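Local coordinates for type II secretion system protein L (Pseudomonas aeruginosa, PDB 6GHU) that serves as an inner-membrane component of the type II secretion system, helping assemble the complex and linking its cytoplasmic energy-providing protein to the rest of the machinery, at residues L6-T11 and S53-A58; G14-V19 and F42-R47; A34-A39 and S72-I77. All blocks are in the same frame, centred on the assembly; numbering follows the deposited sequence.

Contact 1 (L6-T11 and S53-A58); sequences LGQAAT and SESGLA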
# COMPACT_ATOMS: atom_id res chain seq x y z
N LEU A 6 5.32 -3.90 0.13
CA LEU A 6 4.47 -2.90 0.76
C LEU A 6 4.44 -3.07 2.27
O LEU A 6 4.57 -2.10 3.02
CB LEU A 6 3.05 -2.99 0.19
CG LEU A 6 2.61 -1.83 -0.70
CD1 LEU A 6 1.24 -2.14 -1.31
CD2 LEU A 6 2.57 -0.52 0.08
N GLY A 7 4.27 -4.31 2.73
CA GLY A 7 4.25 -4.56 4.16
C GLY A 7 5.54 -4.14 4.83
O GLY A 7 5.53 -3.54 5.91
N GLN A 8 6.68 -4.44 4.21
CA GLN A 8 7.96 -4.05 4.79
C GLN A 8 8.12 -2.54 4.78
O GLN A 8 8.54 -1.95 5.79
CB GLN A 8 9.11 -4.73 4.04
CG GLN A 8 10.46 -4.53 4.70
CD GLN A 8 11.50 -5.50 4.18
OE1 GLN A 8 11.23 -6.69 4.02
NE2 GLN A 8 12.69 -4.99 3.90
N ALA A 9 7.76 -1.88 3.67
CA ALA A 9 7.85 -0.43 3.61
C ALA A 9 6.99 0.22 4.69
O ALA A 9 7.42 1.17 5.36
CB ALA A 9 7.44 0.07 2.23
N ALA A 10 5.77 -0.28 4.89
CA ALA A 10 4.89 0.28 5.91
C ALA A 10 5.53 0.20 7.29
O ALA A 10 5.36 1.10 8.11
CB ALA A 10 3.55 -0.44 5.89
N THR A 11 6.24 -0.89 7.57
CA THR A 11 6.90 -1.03 8.86
C THR A 11 8.05 -0.04 9.00
O THR A 11 8.21 0.60 10.04
CB THR A 11 7.41 -2.47 9.04
OG1 THR A 11 6.28 -3.35 9.12
CG2 THR A 11 8.24 -2.60 10.30
N SER A 53 16.30 1.38 2.24
CA SER A 53 17.37 0.68 1.54
C SER A 53 18.06 -0.33 2.45
O SER A 53 18.32 -1.46 2.05
CB SER A 53 18.38 1.70 0.99
OG SER A 53 19.50 1.05 0.42
N GLU A 54 18.34 0.08 3.70
CA GLU A 54 18.94 -0.81 4.68
C GLU A 54 18.09 -2.06 4.89
O GLU A 54 18.62 -3.15 5.14
CB GLU A 54 19.14 -0.06 6.00
CG GLU A 54 19.17 -0.92 7.25
CD GLU A 54 19.19 -0.10 8.52
OE1 GLU A 54 18.29 -0.31 9.38
OE2 GLU A 54 20.08 0.77 8.66
N SER A 55 16.77 -1.91 4.83
CA SER A 55 15.90 -3.07 5.04
C SER A 55 15.89 -4.01 3.84
O SER A 55 15.24 -5.05 3.92
CB SER A 55 14.48 -2.61 5.33
OG SER A 55 13.85 -2.17 4.13
N GLY A 56 16.56 -3.66 2.75
CA GLY A 56 16.61 -4.50 1.58
C GLY A 56 15.73 -4.06 0.43
O GLY A 56 15.67 -4.77 -0.59
N LEU A 57 15.05 -2.93 0.55
CA LEU A 57 14.16 -2.45 -0.50
C LEU A 57 14.92 -1.57 -1.48
O LEU A 57 15.79 -0.78 -1.09
CB LEU A 57 13.00 -1.66 0.10
CG LEU A 57 12.08 -2.41 1.06
CD1 LEU A 57 11.06 -1.46 1.65
CD2 LEU A 57 11.39 -3.56 0.34
N ALA A 58 14.59 -1.72 -2.75
CA ALA A 58 15.02 -0.76 -3.76
C ALA A 58 14.18 0.50 -3.61
O ALA A 58 12.95 0.44 -3.57
CB ALA A 58 14.87 -1.34 -5.16
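Helix 42-54 of this ferredoxin-like domain ends in a Schellman motif, and the turn that follows lies beside helix 3-14. Gly56, with its positive phi, marks the exit from helical geometry, and Gly56 N still bonds back to Ser53 O at 2.9 Å. The tightly packed part is apolar and sits on the sheet side. Leu57 keeps CG beside its own backbone N, which sends CD1 against the helix, 4.0 Å from Ala9 CB; Ile77 of strand 70-77 touches both residues, from the sheet. On the opposite flank of helix 3-14, Leu6 packs on Leu6 of the second subunit, so this helix also belongs to the dimer interface. The looser, partly exposed side is polar and carried by one extended chain. Gln8 has CG anti to its backbone N (chi1 -172°) and reaches across so that the NE2 end of its amide meets both Ser55 O and Ser55 OG. Gln8 NE2 comes within 2.6 Å of Ser55 O, but the N-H...O angle is only 117°, so the bond is weak. Ser55 OG, itself bonded to Leu52 O within its own helix end, is the better-aligned acceptor: it lies in the amide plane, 3.1 Å from Gln8 NE2, with an N-H...O angle of 161°.

Contact 2 (G14-V19 and F42-R47); sequences GGEPTV and FDVLER
A type I beta turn from Glu16 to Val19, closed by Val19 N to Glu16 O at 3.0 Å, faces the first turns of helix 42-54, with the backbones nearest at Val19 and Val44. In the ferredoxin-like fold this places the connection from helix 3-14 to strand 20-27 against the other helix. Glu16 and Arg47 carry the polar half. Glu16 sets CG beside its backbone N and bends at chi2 (-72°), folding its carboxylate towards the helix; Arg47 leaves with CG anti to the backbone N and bends at chi3, presenting its guanidinium side-on. The two planes are nearly coplanar, 21° apart, so the salt bridge is bidentate: each carboxylate oxygen offers its syn lone pair to a different nitrogen. The double grip fixes the rotation of both groups, and the paired guanidinium probably offsets the cost of burying the charge of Glu16. The packing part hangs on one methyl. Val44 CG1, anti to its backbone N, meets Val19 CG2 at 3.5 Å and lies 3.4 Å from the hydroxyl oxygen Thr18 OG1; Ala39 of strand 32-39 also touches Val44. Of the two ionic bonds, Arg47 NH2 to Glu16 OE2 is the straighter, 2.8 Å with an N-H...O angle of 165°.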
# COMPACT_ATOMS: atom_id res chain seq x y z
N GLY A 14 6.74 3.41 9.29
CA GLY A 14 6.18 3.53 10.62
C GLY A 14 7.20 3.84 11.69
O GLY A 14 6.85 4.40 12.73
N GLY A 15 8.47 3.48 11.46
CA GLY A 15 9.54 3.85 12.37
C GLY A 15 9.95 5.30 12.27
O GLY A 15 10.76 5.75 13.09
N GLU A 16 9.43 6.04 11.29
CA GLU A 16 9.65 7.48 11.17
C GLU A 16 8.34 8.20 11.43
O GLU A 16 7.62 8.56 10.49
CB GLU A 16 10.21 7.83 9.79
CG GLU A 16 11.64 7.38 9.58
CD GLU A 16 12.65 8.19 10.37
OE1 GLU A 16 13.80 7.71 10.54
OE2 GLU A 16 12.31 9.30 10.83
N PRO A 17 7.98 8.46 12.70
CA PRO A 17 6.64 8.97 13.00
C PRO A 17 6.36 10.37 12.49
O PRO A 17 5.19 10.76 12.43
CB PRO A 17 6.57 8.93 14.53
CG PRO A 17 7.81 8.23 14.99
CD PRO A 17 8.82 8.39 13.90
N THR A 18 7.38 11.16 12.14
CA THR A 18 7.11 12.49 11.61
C THR A 18 6.80 12.48 10.12
O THR A 18 6.43 13.52 9.57
CB THR A 18 8.28 13.45 11.87
OG1 THR A 18 9.39 13.10 11.05
CG2 THR A 18 8.68 13.41 13.35
N VAL A 19 6.94 11.33 9.45
CA VAL A 19 6.66 11.22 8.02
C VAL A 19 5.18 10.90 7.84
O VAL A 19 4.64 10.02 8.52
CB VAL A 19 7.54 10.15 7.36
CG1 VAL A 19 7.26 10.08 5.86
CG2 VAL A 19 9.01 10.45 7.61
N PHE A 42 14.37 17.77 5.21
CA PHE A 42 15.01 16.88 4.25
C PHE A 42 15.77 15.75 4.94
O PHE A 42 15.84 14.64 4.41
CB PHE A 42 15.94 17.68 3.34
CG PHE A 42 15.28 18.84 2.64
CD1 PHE A 42 15.57 20.14 3.01
CD2 PHE A 42 14.35 18.62 1.64
CE1 PHE A 42 14.95 21.21 2.38
CE2 PHE A 42 13.73 19.69 1.01
CZ PHE A 42 14.03 20.98 1.38
N ASP A 43 16.34 16.02 6.12
CA ASP A 43 17.09 14.98 6.83
C ASP A 43 16.21 13.79 7.18
O ASP A 43 16.69 12.66 7.24
CB ASP A 43 17.71 15.56 8.10
CG ASP A 43 16.67 16.07 9.08
OD1 ASP A 43 15.81 16.89 8.69
OD2 ASP A 43 16.70 15.64 10.25
N VAL A 44 14.92 14.04 7.42
CA VAL A 44 14.00 12.96 7.73
C VAL A 44 13.71 12.12 6.48
O VAL A 44 13.59 10.90 6.55
CB VAL A 44 12.71 13.53 8.35
CG1 VAL A 44 11.71 12.41 8.67
CG2 VAL A 44 13.04 14.32 9.60
N LEU A 45 13.59 12.78 5.32
CA LEU A 45 13.37 12.04 4.09
C LEU A 45 14.60 11.21 3.73
O LEU A 45 14.47 10.07 3.26
CB LEU A 45 13.03 12.99 2.94
CG LEU A 45 11.72 13.77 3.03
CD1 LEU A 45 11.62 14.74 1.86
CD2 LEU A 45 10.54 12.83 3.04
N GLU A 46 15.79 11.77 3.94
CA GLU A 46 17.02 11.04 3.65
C GLU A 46 17.20 9.87 4.60
O GLU A 46 17.64 8.79 4.19
CB GLU A 46 18.22 11.98 3.73
CG GLU A 46 19.59 11.30 3.79
CD GLU A 46 19.83 10.31 2.66
OE1 GLU A 46 20.60 9.34 2.87
OE2 GLU A 46 19.27 10.49 1.56
N ARG A 47 16.86 10.06 5.88
CA ARG A 47 16.95 8.97 6.83
C ARG A 47 15.97 7.86 6.47
O ARG A 47 16.32 6.68 6.51
CB ARG A 47 16.68 9.48 8.25
CG ARG A 47 16.94 8.45 9.33
CD ARG A 47 16.94 9.10 10.70
NE ARG A 47 15.62 9.58 11.08
CZ ARG A 47 15.39 10.56 11.95
NH1 ARG A 47 16.41 11.18 12.54
NH2 ARG A 47 14.15 10.93 12.22

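Contact 3 (A34-A39 and S72-I77); sequences ALQVRA and SARLVI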
# COMPACT_ATOMS: atom_id res chain seq x y z
N ALA A 34 4.74 3.88 -5.65
CA ALA A 34 5.04 5.30 -5.55
C ALA A 34 4.31 5.91 -4.35
O ALA A 34 3.13 5.63 -4.12
CB ALA A 34 4.63 6.05 -6.82
N LEU A 35 5.03 6.75 -3.61
CA LEU A 35 4.54 7.34 -2.37
C LEU A 35 4.80 8.84 -2.38
O LEU A 35 5.94 9.27 -2.61
CB LEU A 35 5.22 6.72 -1.14
CG LEU A 35 4.97 5.25 -0.79
CD1 LEU A 35 5.85 4.33 -1.61
CD2 LEU A 35 5.19 5.03 0.70
N GLN A 36 3.76 9.62 -2.12
CA GLN A 36 3.89 11.05 -1.85
C GLN A 36 3.97 11.23 -0.34
O GLN A 36 3.01 10.93 0.38
CB GLN A 36 2.71 11.83 -2.41
CG GLN A 36 2.59 11.78 -3.92
CD GLN A 36 3.59 12.67 -4.61
OE1 GLN A 36 4.30 13.45 -3.97
NE2 GLN A 36 3.65 12.57 -5.94
N VAL A 37 5.11 11.72 0.15
CA VAL A 37 5.36 11.83 1.58
C VAL A 37 5.64 13.29 1.94
O VAL A 37 6.05 14.10 1.11
CB VAL A 37 6.52 10.93 2.05
CG1 VAL A 37 6.22 9.47 1.77
CG2 VAL A 37 7.83 11.34 1.39
N ARG A 38 5.39 13.61 3.20
CA ARG A 38 5.82 14.86 3.79
C ARG A 38 6.55 14.57 5.09
O ARG A 38 6.29 13.56 5.75
CB ARG A 38 4.63 15.81 4.05
CG ARG A 38 4.04 16.41 2.78
CD ARG A 38 3.15 17.60 3.08
NE ARG A 38 3.03 18.50 1.93
CZ ARG A 38 2.10 18.40 0.98
NH1 ARG A 38 1.18 17.44 1.03
NH2 ARG A 38 2.08 19.27 -0.02
N ALA A 39 7.49 15.45 5.43
CA ALA A 39 8.26 15.31 6.66
C ALA A 39 8.68 16.70 7.11
O ALA A 39 8.64 17.65 6.32
CB ALA A 39 9.49 14.41 6.44
N SER A 72 8.20 17.96 1.01
CA SER A 72 7.45 16.92 0.33
C SER A 72 8.29 16.35 -0.80
O SER A 72 9.12 17.05 -1.39
CB SER A 72 6.13 17.45 -0.24
OG SER A 72 6.36 18.39 -1.26
N ALA A 73 8.07 15.07 -1.08
CA ALA A 73 8.82 14.37 -2.11
C ALA A 73 8.04 13.14 -2.52
O ALA A 73 7.06 12.75 -1.86
CB ALA A 73 10.22 13.99 -1.62
N ARG A 74 8.47 12.52 -3.61
CA ARG A 74 7.91 11.28 -4.10
C ARG A 74 8.92 10.16 -3.87
O ARG A 74 10.08 10.29 -4.26
CB ARG A 74 7.55 11.40 -5.58
CG ARG A 74 6.80 10.21 -6.16
CD ARG A 74 6.20 10.59 -7.51
NE ARG A 74 5.54 9.47 -8.17
CZ ARG A 74 6.15 8.60 -8.96
NH1 ARG A 74 7.45 8.69 -9.19
NH2 ARG A 74 5.45 7.62 -9.53
N LEU A 75 8.47 9.09 -3.23
CA LEU A 75 9.28 7.89 -3.02
C LEU A 75 8.81 6.80 -3.96
O LEU A 75 7.60 6.56 -4.09
CB LEU A 75 9.16 7.39 -1.58
CG LEU A 75 10.16 7.82 -0.51
CD1 LEU A 75 9.77 7.19 0.82
CD2 LEU A 75 11.57 7.42 -0.88
N VAL A 76 9.75 6.13 -4.62
CA VAL A 76 9.47 4.97 -5.46
C VAL A 76 10.16 3.77 -4.83
O VAL A 76 11.38 3.79 -4.61
CB VAL A 76 9.94 5.18 -6.91
CG1 VAL A 76 9.74 3.91 -7.73
CG2 VAL A 76 9.21 6.35 -7.54
N ILE A 77 9.39 2.73 -4.52
CA ILE A 77 9.90 1.51 -3.90
C ILE A 77 9.62 0.33 -4.82
O ILE A 77 8.49 0.19 -5.32
CB ILE A 77 9.27 1.27 -2.51
CG1 ILE A 77 9.47 2.50 -1.63
CG2 ILE A 77 9.89 0.03 -1.87
CD1 ILE A 77 8.79 2.42 -0.28
O HOH W 1 3.09 10.36 -7.40
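Two torsion patterns bring the polar groups together on one face of this antiparallel pair, the central strands 32-39 and 70-77 of the four-stranded ferredoxin-like sheet. Arg74 starts with CG anti to its backbone N (chi1 -173°) and stays extended to NE, slanting away from the sheet and along it, from the level of Gln36 towards Ala34; Gln36 sets CG beside its backbone N and bends at chi2, so its amide crosses the arginine chain obliquely. Gln36 NE2 thereby rests 3.6 Å from Arg74 CD, and one water accepts from both Gln36 NE2 and Arg74 NE, lying in the guanidinium plane. Farther along, Ala34 CB sits over a face of the guanidinium, 3.2 Å from Arg74 NH2. At the other end of this face, Arg38 CG lies against Ser72 CB.

The strand axes run 153° apart, and the register is fixed by two hydrogen-bonded pairs. Leu35 and Leu75 exchange N-H...O bonds in both directions, each 2.6 Å from N to O, and Leu75 N to Leu35 O is the straighter. Val37 N to Ala73 O is longer at 3.0 Å but almost linear, 173°, nearly along the C=O axis; Ala73 N returns to Val37 O.

The opposite face carries Leu35, Val37, Ala73 and Leu75 and is covered by the helices: Leu45 of helix 42-54 touches Val37 and Ala73, and Ile13 of helix 3-14 touches Leu35. Leu35 and Leu75 abut at their CB atoms, and Leu35 CD1 reaches diagonally to Ile77 CD1 at 3.7 Å. The chemistry is thus divided by face: backbone bonds set the register, aliphatic groups supply the buried helix-facing layer, and the other face mixes the long polar chains of Gln36, Arg38 and Arg74, which can remain hydrated, with small or apolar residues such as Ala34 and Val76.

Contact 3 is the most central and most extensive, joining the two inner strands by backbone bonds, whereas contact 1 is a surface contact and contact 2 is partly buried. Contacts 1 and 2 both use the helix 42-54 region, just beyond its C-terminal end and at its first turns respectively, and both pair it with the chain of or just after helix 3-14. Their polar bonds differ: a neutral amide to a serine in contact 1, a bidentate ion pair in contact 2. The helix-facing side of contact 3 touches both other contacts by apolar packing, and Val19 CG1 of contact 2 also rests on the strand backbone at Arg38 O.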